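PDB 7DLA: nucleoside permease NupG from Escherichia coli K-12, which carries purine and pyrimidine nucleosides across the inner membrane by symport with protons, driven by the proton motive force. Local coordinates for residues 35-39 with 366-370; 49-55 with 103-108; 151-156 with 251-255; 212-216 with 398-402; 290-294 with 315-321. The protein carries 1 engineered substitution. All coordinates share one frame. Residue numbers count along the deposited sequence, not the author numbering.

Interaction 1 of 5, residues 35-39 with 366-370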
# COMPACT_ATOMS: atom_id res chain seq x y z
N PHE A 35 -6.43 21.38 2.91
CA PHE A 35 -6.22 20.93 1.54
C PHE A 35 -7.55 20.37 1.08
O PHE A 35 -8.30 19.80 1.88
CB PHE A 35 -5.16 19.83 1.51
CG PHE A 35 -3.77 20.33 1.35
CD1 PHE A 35 -3.44 21.64 1.68
CD2 PHE A 35 -2.77 19.49 0.90
CE1 PHE A 35 -2.14 22.10 1.54
CE2 PHE A 35 -1.48 19.95 0.75
CZ PHE A 35 -1.16 21.26 1.09
N ASP A 36 -7.85 20.52 -0.21
CA ASP A 36 -9.00 19.80 -0.75
C ASP A 36 -8.67 18.35 -1.14
O ASP A 36 -7.51 17.93 -1.19
CB ASP A 36 -9.58 20.46 -1.99
CG ASP A 36 -8.50 20.91 -2.93
OD1 ASP A 36 -7.35 21.12 -2.45
OD2 ASP A 36 -8.80 20.92 -4.16
N GLY A 37 -9.73 17.61 -1.47
CA GLY A 37 -9.57 16.20 -1.81
C GLY A 37 -8.69 15.99 -3.03
O GLY A 37 -7.90 15.06 -3.08
N ALA A 38 -8.82 16.87 -4.03
CA ALA A 38 -7.97 16.82 -5.22
C ALA A 38 -6.49 16.82 -4.85
O ALA A 38 -5.73 15.93 -5.28
CB ALA A 38 -8.27 18.01 -6.12
N SER A 39 -6.04 17.83 -4.09
CA SER A 39 -4.62 17.94 -3.82
C SER A 39 -4.12 16.72 -3.05
O SER A 39 -3.08 16.16 -3.38
CB SER A 39 -4.32 19.25 -3.08
OG SER A 39 -5.32 19.67 -2.14
N GLY A 366 -9.65 11.53 -4.99
CA GLY A 366 -9.51 12.89 -4.51
C GLY A 366 -10.49 13.82 -5.18
O GLY A 366 -11.12 14.66 -4.52
N LYS A 367 -10.68 13.66 -6.50
CA LYS A 367 -11.63 14.51 -7.19
C LYS A 367 -13.07 14.24 -6.78
O LYS A 367 -13.89 15.17 -6.76
CB LYS A 367 -11.49 14.37 -8.70
CG LYS A 367 -10.40 15.22 -9.32
CD LYS A 367 -10.57 15.25 -10.83
CE LYS A 367 -9.27 15.55 -11.55
NZ LYS A 367 -8.92 17.00 -11.47
N VAL A 368 -13.40 12.98 -6.46
CA VAL A 368 -14.76 12.66 -6.00
C VAL A 368 -15.03 13.35 -4.67
O VAL A 368 -16.10 13.96 -4.47
CB VAL A 368 -14.95 11.14 -5.89
CG1 VAL A 368 -16.21 10.82 -5.10
CG2 VAL A 368 -15.07 10.55 -7.26
N VAL A 369 -14.06 13.25 -3.75
CA VAL A 369 -14.14 13.95 -2.47
C VAL A 369 -14.36 15.44 -2.70
O VAL A 369 -15.34 16.02 -2.22
CB VAL A 369 -12.88 13.68 -1.63
CG1 VAL A 369 -13.14 14.05 -0.20
CG2 VAL A 369 -12.50 12.24 -1.68
N GLU A 370 -13.46 16.07 -3.47
CA GLU A 370 -13.56 17.50 -3.70
C GLU A 370 -14.94 17.87 -4.24
O GLU A 370 -15.58 18.80 -3.74
CB GLU A 370 -12.47 17.97 -4.66
CG GLU A 370 -12.72 19.39 -5.20
CD GLU A 370 -12.29 19.61 -6.65
OE1 GLU A 370 -12.53 18.72 -7.51
OE2 GLU A 370 -11.67 20.67 -6.92

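Interaction 2 of 5, residues 49-55 with 103-108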
# COMPACT_ATOMS: atom_id res chain seq x y z
N ILE A 49 3.19 6.89 -9.26
CA ILE A 49 4.19 7.34 -10.24
C ILE A 49 5.54 6.69 -9.97
O ILE A 49 6.18 6.16 -10.88
CB ILE A 49 4.35 8.87 -10.32
CG1 ILE A 49 3.07 9.64 -10.74
CG2 ILE A 49 5.53 9.23 -11.22
CD1 ILE A 49 2.26 10.25 -9.64
N ALA A 50 6.01 6.76 -8.73
CA ALA A 50 7.28 6.15 -8.37
C ALA A 50 7.25 4.64 -8.55
O ALA A 50 8.26 4.03 -8.91
CB ALA A 50 7.62 6.48 -6.92
N ALA A 51 6.10 4.03 -8.27
CA ALA A 51 6.04 2.58 -8.18
C ALA A 51 6.09 1.95 -9.56
O ALA A 51 6.61 0.84 -9.72
CB ALA A 51 4.77 2.15 -7.45
N VAL A 52 5.57 2.64 -10.56
CA VAL A 52 5.51 2.02 -11.87
C VAL A 52 6.91 1.72 -12.41
O VAL A 52 7.12 0.68 -13.04
CB VAL A 52 4.70 2.88 -12.84
CG1 VAL A 52 3.37 3.24 -12.22
CG2 VAL A 52 5.48 4.09 -13.20
N PHE A 53 7.90 2.58 -12.15
CA PHE A 53 9.18 2.28 -12.76
C PHE A 53 10.39 2.29 -11.85
O PHE A 53 11.41 1.70 -12.23
CB PHE A 53 9.48 3.20 -13.96
CG PHE A 53 9.46 4.68 -13.67
CD1 PHE A 53 10.55 5.31 -13.05
CD2 PHE A 53 8.41 5.47 -14.10
CE1 PHE A 53 10.54 6.67 -12.84
CE2 PHE A 53 8.39 6.83 -13.89
CZ PHE A 53 9.46 7.44 -13.26
N MET A 54 10.34 2.95 -10.68
CA MET A 54 11.52 2.98 -9.81
C MET A 54 11.91 1.62 -9.22
O MET A 54 13.11 1.30 -9.23
CB MET A 54 11.31 3.99 -8.70
CG MET A 54 11.92 5.31 -9.01
SD MET A 54 13.58 4.98 -9.62
CE MET A 54 14.31 6.62 -9.69
N PRO A 55 10.98 0.82 -8.70
CA PRO A 55 11.39 -0.52 -8.23
C PRO A 55 12.22 -1.29 -9.26
O PRO A 55 13.34 -1.70 -8.94
CB PRO A 55 10.05 -1.18 -7.92
CG PRO A 55 9.20 -0.02 -7.45
CD PRO A 55 9.56 1.08 -8.41
N SER A 103 8.86 8.87 -2.28
CA SER A 103 8.42 7.58 -2.82
C SER A 103 9.41 7.06 -3.84
O SER A 103 9.69 5.86 -3.87
CB SER A 103 7.05 7.69 -3.47
OG SER A 103 6.06 8.08 -2.54
N PHE A 104 9.91 7.92 -4.71
CA PHE A 104 10.92 7.49 -5.67
C PHE A 104 12.06 6.81 -4.95
O PHE A 104 12.63 5.84 -5.46
CB PHE A 104 11.42 8.69 -6.47
CG PHE A 104 10.87 8.76 -7.86
CD1 PHE A 104 9.53 9.10 -8.08
CD2 PHE A 104 11.67 8.51 -8.95
CE1 PHE A 104 9.01 9.17 -9.37
CE2 PHE A 104 11.15 8.58 -10.24
CZ PHE A 104 9.82 8.92 -10.45
N ALA A 105 12.39 7.29 -3.75
CA ALA A 105 13.40 6.63 -2.93
C ALA A 105 12.85 5.44 -2.15
O ALA A 105 13.54 4.44 -1.98
CB ALA A 105 14.02 7.63 -1.95
N TYR A 106 11.62 5.52 -1.69
CA TYR A 106 11.11 4.52 -0.76
C TYR A 106 10.59 3.27 -1.44
O TYR A 106 10.80 2.17 -0.93
CB TYR A 106 10.01 5.11 0.11
CG TYR A 106 9.52 4.11 1.11
CD1 TYR A 106 8.49 3.22 0.81
CD2 TYR A 106 10.16 3.96 2.32
CE1 TYR A 106 8.07 2.30 1.73
CE2 TYR A 106 9.76 3.02 3.23
CZ TYR A 106 8.72 2.20 2.94
OH TYR A 106 8.36 1.29 3.90
N MET A 107 9.85 3.43 -2.53
CA MET A 107 9.28 2.32 -3.27
C MET A 107 10.30 1.24 -3.61
O MET A 107 10.02 0.05 -3.35
CB MET A 107 8.62 2.88 -4.53
CG MET A 107 7.29 3.55 -4.31
SD MET A 107 6.45 3.25 -2.75
CE MET A 107 6.08 1.52 -2.77
N PRO A 108 11.47 1.55 -4.16
CA PRO A 108 12.44 0.48 -4.45
C PRO A 108 12.89 -0.30 -3.22
O PRO A 108 13.24 -1.49 -3.34
CB PRO A 108 13.59 1.26 -5.10
CG PRO A 108 12.91 2.44 -5.72
CD PRO A 108 11.98 2.84 -4.65

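Interaction 3 of 5, residues 151-156 with 251-255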
# COMPACT_ATOMS: atom_id res chain seq x y z
N SER A 151 -1.18 7.82 16.71
CA SER A 151 -2.54 8.09 17.16
C SER A 151 -2.57 8.47 18.64
O SER A 151 -3.13 9.51 19.00
CB SER A 151 -3.44 6.88 16.90
OG SER A 151 -4.81 7.27 16.97
N LEU A 152 -1.94 7.66 19.50
CA LEU A 152 -2.06 7.84 20.94
C LEU A 152 -1.25 9.01 21.46
O LEU A 152 -1.58 9.57 22.52
CB LEU A 152 -1.62 6.58 21.67
CG LEU A 152 -2.49 5.35 21.47
CD1 LEU A 152 -1.67 4.14 21.82
CD2 LEU A 152 -3.72 5.46 22.35
N SER A 153 -0.21 9.41 20.75
CA SER A 153 0.56 10.57 21.17
C SER A 153 -0.08 11.90 20.80
O SER A 153 0.51 12.95 21.09
CB SER A 153 1.95 10.49 20.55
OG SER A 153 2.38 9.15 20.60
N GLY A 154 -1.23 11.90 20.14
CA GLY A 154 -1.81 13.13 19.64
C GLY A 154 -1.13 13.77 18.45
O GLY A 154 -1.17 15.00 18.32
N PHE A 155 -0.54 12.99 17.54
CA PHE A 155 0.15 13.52 16.36
C PHE A 155 -0.49 13.08 15.05
O PHE A 155 0.17 13.14 14.00
CB PHE A 155 1.62 13.12 16.36
CG PHE A 155 2.38 13.60 17.55
CD1 PHE A 155 2.13 14.85 18.08
CD2 PHE A 155 3.37 12.82 18.12
CE1 PHE A 155 2.85 15.31 19.15
CE2 PHE A 155 4.09 13.28 19.20
CZ PHE A 155 3.83 14.53 19.71
N GLU A 156 -1.73 12.57 15.11
CA GLU A 156 -2.44 12.12 13.89
C GLU A 156 -2.57 13.33 12.95
O GLU A 156 -1.94 13.31 11.87
CB GLU A 156 -3.82 11.56 14.25
CG GLU A 156 -3.88 10.04 14.21
CD GLU A 156 -5.26 9.46 14.46
OE1 GLU A 156 -5.52 9.03 15.60
OE2 GLU A 156 -6.06 9.43 13.51
N GLN A 251 -11.43 10.37 18.13
CA GLN A 251 -10.16 10.91 18.62
C GLN A 251 -8.99 10.17 17.98
O GLN A 251 -8.03 10.80 17.53
CB GLN A 251 -10.12 10.82 20.15
CG GLN A 251 -10.89 11.93 20.96
CD GLN A 251 -10.28 13.32 20.82
OE1 GLN A 251 -9.83 13.70 19.73
NE2 GLN A 251 -10.24 14.07 21.93
N HIS A 252 -9.08 8.83 17.88
CA HIS A 252 -7.96 7.98 17.50
C HIS A 252 -8.40 7.08 16.36
O HIS A 252 -8.65 5.90 16.55
CB HIS A 252 -7.50 7.17 18.67
CG HIS A 252 -6.88 8.02 19.74
ND1 HIS A 252 -7.59 8.44 20.84
CD2 HIS A 252 -5.66 8.58 19.83
CE1 HIS A 252 -6.80 9.20 21.59
NE2 HIS A 252 -5.63 9.30 20.99
N ALA A 253 -8.49 7.67 15.17
CA ALA A 253 -8.96 6.89 14.03
C ALA A 253 -7.94 5.84 13.64
O ALA A 253 -8.32 4.71 13.29
CB ALA A 253 -9.26 7.81 12.84
N SER A 254 -6.65 6.18 13.69
CA SER A 254 -5.62 5.20 13.35
C SER A 254 -5.76 3.93 14.18
O SER A 254 -5.48 2.83 13.68
CB SER A 254 -4.23 5.83 13.50
OG SER A 254 -4.09 6.95 12.64
N ILE A 255 -6.28 4.04 15.39
CA ILE A 255 -6.48 2.85 16.21
C ILE A 255 -7.59 1.97 15.65
O ILE A 255 -7.52 0.74 15.71
CB ILE A 255 -6.75 3.25 17.67
CG1 ILE A 255 -5.65 4.19 18.13
CG2 ILE A 255 -6.76 2.05 18.59
CD1 ILE A 255 -4.30 3.60 17.91

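Interaction 4 of 5, residues 212-216 with 398-402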
# COMPACT_ATOMS: atom_id res chain seq x y z
N ILE A 212 -7.91 -7.96 -21.48
CA ILE A 212 -9.11 -7.74 -20.69
C ILE A 212 -8.78 -7.82 -19.21
O ILE A 212 -9.15 -6.93 -18.42
CB ILE A 212 -10.20 -8.76 -21.07
CG1 ILE A 212 -10.96 -8.31 -22.33
CG2 ILE A 212 -11.18 -8.97 -19.92
CD1 ILE A 212 -11.55 -6.96 -22.20
N PHE A 213 -8.03 -8.86 -18.81
CA PHE A 213 -7.76 -9.06 -17.39
C PHE A 213 -6.93 -7.92 -16.80
O PHE A 213 -7.21 -7.45 -15.70
CB PHE A 213 -7.03 -10.37 -17.15
CG PHE A 213 -6.92 -10.68 -15.72
CD1 PHE A 213 -8.06 -10.81 -14.95
CD2 PHE A 213 -5.69 -10.66 -15.09
CE1 PHE A 213 -7.98 -11.04 -13.58
CE2 PHE A 213 -5.58 -10.88 -13.70
CZ PHE A 213 -6.73 -11.07 -12.94
N PHE A 214 -5.90 -7.47 -17.52
CA PHE A 214 -5.03 -6.42 -17.01
C PHE A 214 -5.76 -5.10 -16.86
O PHE A 214 -5.60 -4.40 -15.84
CB PHE A 214 -3.80 -6.24 -17.90
CG PHE A 214 -2.79 -7.34 -17.76
CD1 PHE A 214 -2.57 -7.95 -16.54
CD2 PHE A 214 -1.99 -7.71 -18.83
CE1 PHE A 214 -1.62 -8.94 -16.40
CE2 PHE A 214 -1.03 -8.70 -18.68
CZ PHE A 214 -0.86 -9.32 -17.47
N ILE A 215 -6.56 -4.70 -17.86
CA ILE A 215 -7.27 -3.44 -17.67
C ILE A 215 -8.27 -3.56 -16.54
O ILE A 215 -8.45 -2.62 -15.76
CB ILE A 215 -7.93 -2.95 -18.97
CG1 ILE A 215 -6.91 -2.94 -20.10
CG2 ILE A 215 -8.46 -1.53 -18.77
CD1 ILE A 215 -7.26 -1.98 -21.21
N PHE A 216 -8.92 -4.72 -16.41
CA PHE A 216 -9.72 -4.93 -15.22
C PHE A 216 -8.89 -4.78 -13.96
O PHE A 216 -9.38 -4.33 -12.92
CB PHE A 216 -10.35 -6.30 -15.20
CG PHE A 216 -11.29 -6.47 -14.07
CD1 PHE A 216 -12.43 -5.67 -13.99
CD2 PHE A 216 -11.00 -7.32 -13.03
CE1 PHE A 216 -13.30 -5.79 -12.94
CE2 PHE A 216 -11.86 -7.44 -11.97
CZ PHE A 216 -13.02 -6.68 -11.92
N PHE A 398 -16.97 -8.41 -13.77
CA PHE A 398 -16.14 -9.59 -13.55
C PHE A 398 -16.96 -10.86 -13.68
O PHE A 398 -16.49 -11.84 -14.26
CB PHE A 398 -15.47 -9.51 -12.18
CG PHE A 398 -14.46 -10.61 -11.95
CD1 PHE A 398 -13.15 -10.44 -12.35
CD2 PHE A 398 -14.83 -11.80 -11.35
CE1 PHE A 398 -12.21 -11.44 -12.14
CE2 PHE A 398 -13.90 -12.80 -11.15
CZ PHE A 398 -12.60 -12.62 -11.54
N MET A 399 -18.20 -10.83 -13.18
CA MET A 399 -19.14 -11.94 -13.37
C MET A 399 -19.35 -12.26 -14.85
O MET A 399 -19.37 -13.44 -15.24
CB MET A 399 -20.44 -11.57 -12.67
CG MET A 399 -20.72 -12.35 -11.40
SD MET A 399 -22.03 -11.52 -10.47
CE MET A 399 -22.25 -12.62 -9.07
N ALA A 400 -19.50 -11.23 -15.69
CA ALA A 400 -19.49 -11.43 -17.13
C ALA A 400 -18.24 -12.19 -17.55
O ALA A 400 -18.34 -13.27 -18.13
CB ALA A 400 -19.60 -10.11 -17.88
N MET A 401 -17.05 -11.66 -17.24
CA MET A 401 -15.83 -12.32 -17.72
C MET A 401 -15.70 -13.78 -17.23
O MET A 401 -15.19 -14.61 -17.99
CB MET A 401 -14.56 -11.56 -17.34
CG MET A 401 -13.39 -12.52 -16.94
SD MET A 401 -11.72 -11.84 -16.87
CE MET A 401 -10.84 -13.28 -16.33
N PHE A 402 -16.14 -14.13 -16.01
CA PHE A 402 -15.78 -15.45 -15.49
C PHE A 402 -16.94 -16.46 -15.53
O PHE A 402 -16.78 -17.57 -15.00
CB PHE A 402 -15.23 -15.37 -14.05
CG PHE A 402 -16.28 -15.52 -12.94
CD1 PHE A 402 -17.44 -14.76 -12.92
CD2 PHE A 402 -16.13 -16.50 -11.95
CE1 PHE A 402 -18.39 -14.92 -11.90
CE2 PHE A 402 -17.08 -16.66 -10.92
CZ PHE A 402 -18.21 -15.88 -10.90

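Interaction 5 of 5, residues 290-294 with 315-321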
# COMPACT_ATOMS: atom_id res chain seq x y z
N ALA A 290 -16.27 -8.26 -1.43
CA ALA A 290 -15.89 -7.70 -0.14
C ALA A 290 -15.69 -6.18 -0.23
O ALA A 290 -16.01 -5.46 0.72
CB ALA A 290 -14.64 -8.40 0.38
N TRP A 291 -15.15 -5.68 -1.35
CA TRP A 291 -15.00 -4.23 -1.47
C TRP A 291 -16.34 -3.51 -1.41
O TRP A 291 -16.45 -2.43 -0.82
CB TRP A 291 -14.26 -3.86 -2.76
CG TRP A 291 -12.78 -3.98 -2.65
CD1 TRP A 291 -11.97 -4.89 -3.27
CD2 TRP A 291 -11.92 -3.18 -1.82
NE1 TRP A 291 -10.65 -4.68 -2.90
CE2 TRP A 291 -10.60 -3.64 -2.01
CE3 TRP A 291 -12.15 -2.11 -0.94
CZ2 TRP A 291 -9.51 -3.07 -1.34
CZ3 TRP A 291 -11.05 -1.54 -0.28
CH2 TRP A 291 -9.76 -2.02 -0.48
N ILE A 292 -17.36 -4.09 -2.05
CA ILE A 292 -18.71 -3.54 -1.94
C ILE A 292 -19.08 -3.39 -0.48
O ILE A 292 -19.41 -2.30 -0.00
CB ILE A 292 -19.74 -4.44 -2.65
CG1 ILE A 292 -19.38 -4.63 -4.12
CG2 ILE A 292 -21.15 -3.87 -2.47
CD1 ILE A 292 -20.31 -5.60 -4.81
N LEU A 293 -19.03 -4.53 0.24
CA LEU A 293 -19.40 -4.53 1.66
C LEU A 293 -18.60 -3.50 2.46
O LEU A 293 -19.15 -2.81 3.32
CB LEU A 293 -19.17 -5.90 2.24
CG LEU A 293 -20.27 -6.93 2.20
CD1 LEU A 293 -19.56 -8.27 2.20
CD2 LEU A 293 -21.10 -6.80 3.45
N ARG A 294 -17.31 -3.40 2.18
CA ARG A 294 -16.44 -2.47 2.88
C ARG A 294 -16.98 -1.04 2.73
O ARG A 294 -17.34 -0.39 3.72
CB ARG A 294 -15.02 -2.61 2.32
CG ARG A 294 -13.82 -2.19 3.18
CD ARG A 294 -13.74 -0.69 3.43
NE ARG A 294 -12.45 -0.30 4.01
CZ ARG A 294 -12.06 -0.47 5.27
NH1 ARG A 294 -12.86 -1.04 6.17
NH2 ARG A 294 -10.84 -0.06 5.62
N MET A 315 -13.79 -2.79 8.72
CA MET A 315 -12.38 -3.14 8.94
C MET A 315 -12.06 -4.60 8.65
O MET A 315 -11.16 -4.90 7.86
CB MET A 315 -11.96 -2.79 10.36
CG MET A 315 -11.69 -1.38 10.60
SD MET A 315 -12.87 -0.15 10.10
CE MET A 315 -11.80 0.81 9.04
N ILE A 316 -12.80 -5.51 9.29
CA ILE A 316 -12.57 -6.94 9.09
C ILE A 316 -12.67 -7.29 7.60
O ILE A 316 -11.80 -7.97 7.03
CB ILE A 316 -13.59 -7.76 9.89
CG1 ILE A 316 -13.45 -7.52 11.40
CG2 ILE A 316 -13.43 -9.25 9.54
CD1 ILE A 316 -12.13 -7.86 11.90
N VAL A 317 -13.73 -6.81 6.94
CA VAL A 317 -13.93 -7.11 5.53
C VAL A 317 -12.78 -6.60 4.69
O VAL A 317 -12.45 -7.18 3.63
CB VAL A 317 -15.28 -6.56 5.03
CG1 VAL A 317 -15.64 -7.23 3.74
CG2 VAL A 317 -16.37 -6.91 5.98
N TYR A 318 -12.13 -5.54 5.14
CA TYR A 318 -11.05 -4.95 4.36
C TYR A 318 -9.93 -5.95 4.09
O TYR A 318 -9.28 -5.89 3.05
CB TYR A 318 -10.48 -3.73 5.10
CG TYR A 318 -9.20 -3.21 4.51
CD1 TYR A 318 -9.21 -2.37 3.40
CD2 TYR A 318 -7.99 -3.61 5.01
CE1 TYR A 318 -8.02 -1.91 2.86
CE2 TYR A 318 -6.81 -3.16 4.48
CZ TYR A 318 -6.83 -2.32 3.41
OH TYR A 318 -5.62 -1.89 2.90
N GLY A 319 -9.68 -6.85 5.03
CA GLY A 319 -8.48 -7.66 4.93
C GLY A 319 -8.58 -8.67 3.81
O GLY A 319 -7.69 -8.78 2.96
N CYS A 320 -9.66 -9.44 3.80
CA CYS A 320 -9.99 -10.24 2.64
C CYS A 320 -10.00 -9.37 1.38
O CYS A 320 -9.25 -9.64 0.43
CB CYS A 320 -11.34 -10.91 2.87
SG CYS A 320 -12.19 -11.28 1.40
N ALA A 321 -10.80 -8.30 1.36
CA ALA A 321 -10.90 -7.45 0.17
C ALA A 321 -9.53 -7.09 -0.42
O ALA A 321 -9.34 -7.16 -1.64
CB ALA A 321 -11.67 -6.18 0.50

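Interaction 1 of 5, residues 35-39 with 366-370
This is a glycine-to-glycine helix contact at the periplasmic end of a major facilitator superfamily (MFS) fold, where the start of helix 37-64, the second transmembrane helix, meets the end of helix 342-371, the eleventh. Those helices belong to different six-helix halves, so the contact bridges the halves, consistent with closure on the periplasmic side. The evidence is the backbone separation: the CA atoms of Gly37 and Gly366 lie 4.3 Å apart, and Gly37 O rests 3.1 Å from Gly366 CA. An ideal CB on Gly37 would fall 2.6 Å from Gly366 O, and an ideal CB on Gly366 2.4 Å from Gly37 O, so there is no room for either. Ala38 N approaches Gly366 O to 3.2 Å, but at an angle too poor for a hydrogen bond. Val369 CB lies 4.2 Å from Gly37 CA. Beside the glycines two like charges come close: Asp36, whose OD1 accepts a 2.5 Å bond from Ser39 OG, places OD2 4.0 Å from Glu370 OE2.

Interaction 2 of 5, residues 49-55 with 103-108
Phe104 lays its ring across Ala50, Ile49, Phe53 and Met54 as a knob in a hole on the neighbouring helix. The pair, helices 37-64 and 92-122, are the second and fourth transmembrane helices of the MFS N-terminal half. Both run from periplasm to cytoplasm, but the short segments cross at -57° with axes 8.4 Å apart. Such closeness is possible because Ala50 sits at the crossing: its CA is 4.7 Å from that of Phe104, and its CB is 3.9 Å from Met107 CG. Around the knob, Ile49 CG2 touches the ring edge at Phe104 CE1 (3.9 Å), Met54 SD makes an oblique Met-aromatic contact 5.1 Å from the ring centroid, and the Phe53 ring is inclined at 74° with centroids 5.2 Å apart. Both helices kink at a proline whose nitrogen makes no backbone hydrogen bond to the preceding turn, and the kinks coincide: the CA atoms of Pro55 and Pro108 are 4.0 Å apart, while Pro108 CG packs 3.7 Å from Met54 CB.

Interaction 3 of 5, residues 151-156 with 251-255
A helix end and a break in helical geometry face each other here. Helix 138-152 finishes in a Schellman motif at Gly154, whose positive phi of 72° turns the chain so that Glu156 points back at the other segment. Opposite, His252 (phi/psi -128/75°) leaves helical geometry between helices 248-251 and 253-299. The nearest CA atoms, those of Ser151 and His252, are 5.4 Å apart. One weak hydrogen bond crosses, from Ser254 N to Glu156 OE2 (3.3 Å, 152°); within segment 151-156, Ser151 OG holds the carboxylate through a very short 2.3 Å bond to Glu156 OE1. Asn232 and His236 on helix 226-236 also bond to Glu156 OE2. Ser151 CB packs 3.6 Å from Ser254 CB, and the apolar contact is Leu152 CG to Ile255 CD1 at 4.4 Å. In the MFS fold these are transmembrane helices five and eight, one from each six-helix half; their pairing at the periplasmic ends is consistent with an inward-facing transporter closed on that side.

Interaction 4 of 5, residues 212-216 with 398-402
Extended side chains span a wide gap between two antiparallel helix segments: their axes approach only to 12.0 Å, at 160°, and the nearest CA atoms, of Phe216 and Phe398, are 8.1 Å apart. Phe213, Phe216 and Phe398 all have chi1 near t (-172°, -173° and -173°), which helps carry their rings across. Phe216 CE2 comes to 3.3 Å from Phe398 CD1; the rings are oblique, with planes at 35° and centroids 5.4 Å apart. Phe213 CE1 meets Phe398 CE1 edge on at 4.5 Å. Met401 has a chi1 of 142°, between wells, but chi2 (165°) and chi3 (178°) are both t, so the chain reaches out straight, bringing CE within 4.0 Å of Phe213 CD1 and SD within 4.2 Å of Ile212 CG2. The pair are the cytoplasmic ends of transmembrane helices seven and twelve, in the MFS C-terminal half. Helix 253-299 adds Met285 and Ile288 against Phe398, helix 305-335 brings Phe325 to Phe216 and Phe332 to Met401, and helix 342-371 sets Phe349 against Phe213.

Interaction 5 of 5, residues 290-294 with 315-321
Small apolar side chains set the spacing of this contact, the short segment axes being 8.6 Å apart and running at 155°. Ala290 CB touches Ala321 CB at 3.7 Å, Val317 CG1 at 3.7 Å and Cys320 SG at 3.9 Å, and the CA atoms of Ala290 and Ala321 are 5.0 Å apart. One turn on, towards the surface, Val317 CG1 also meets Leu293 CB at 4.1 Å. The aromatic contacts centre on Trp291. Ala321 CB lies 3.7 Å from the centroid of its five-membered ring and only 8° off the normal, a CH-pi contact over the face, while the Tyr318 ring stands at 88° to the six-membered ring, with centroids 5.8 Å apart in an oblique arrangement. These are transmembrane helices nine and ten of the MFS C-terminal half, an antiparallel pair joined by a short periplasmic turn. Polar groups gather beside the apolar core. Trp291 NE1 is 3.1 Å from Ala321 O. Arg294, buried within the bundle, presents a face of its guanidinium to Tyr318, with NH2 3.6 Å from CD1 of that residue. Its charged end is held from elsewhere: NH1 bonds to Ser314, and NH2 to Thr227 and Ser260. Tyr318 OH in turn bonds to Asn228 on helix 226-236. Met315 CE also lies 3.6 Å from Arg294 NH1.

In the fold
The five contacts sample both halves of the MFS fold and the seam between them. Interactions 1 and 3, centres about 23 Å apart, cross that seam at the periplasmic ends of helices, consistent with closure on that side; the others join helices within one half. Interaction 2, in the N-terminal half, shares helix 37-64 with interaction 1. Interactions 4 and 5, centres about 20 Å apart, lie in the C-terminal half. Continuous helix 253-299 serves interaction 3 at its start (eighth span) and interaction 5 in its ninth span. Interactions 3 and 4 are farthest apart, about 39 Å between centres. Along the chain, the segments of interactions 1 and 4 alternate, whereas interaction 2 closes before interactions 3, 4 and 5 open.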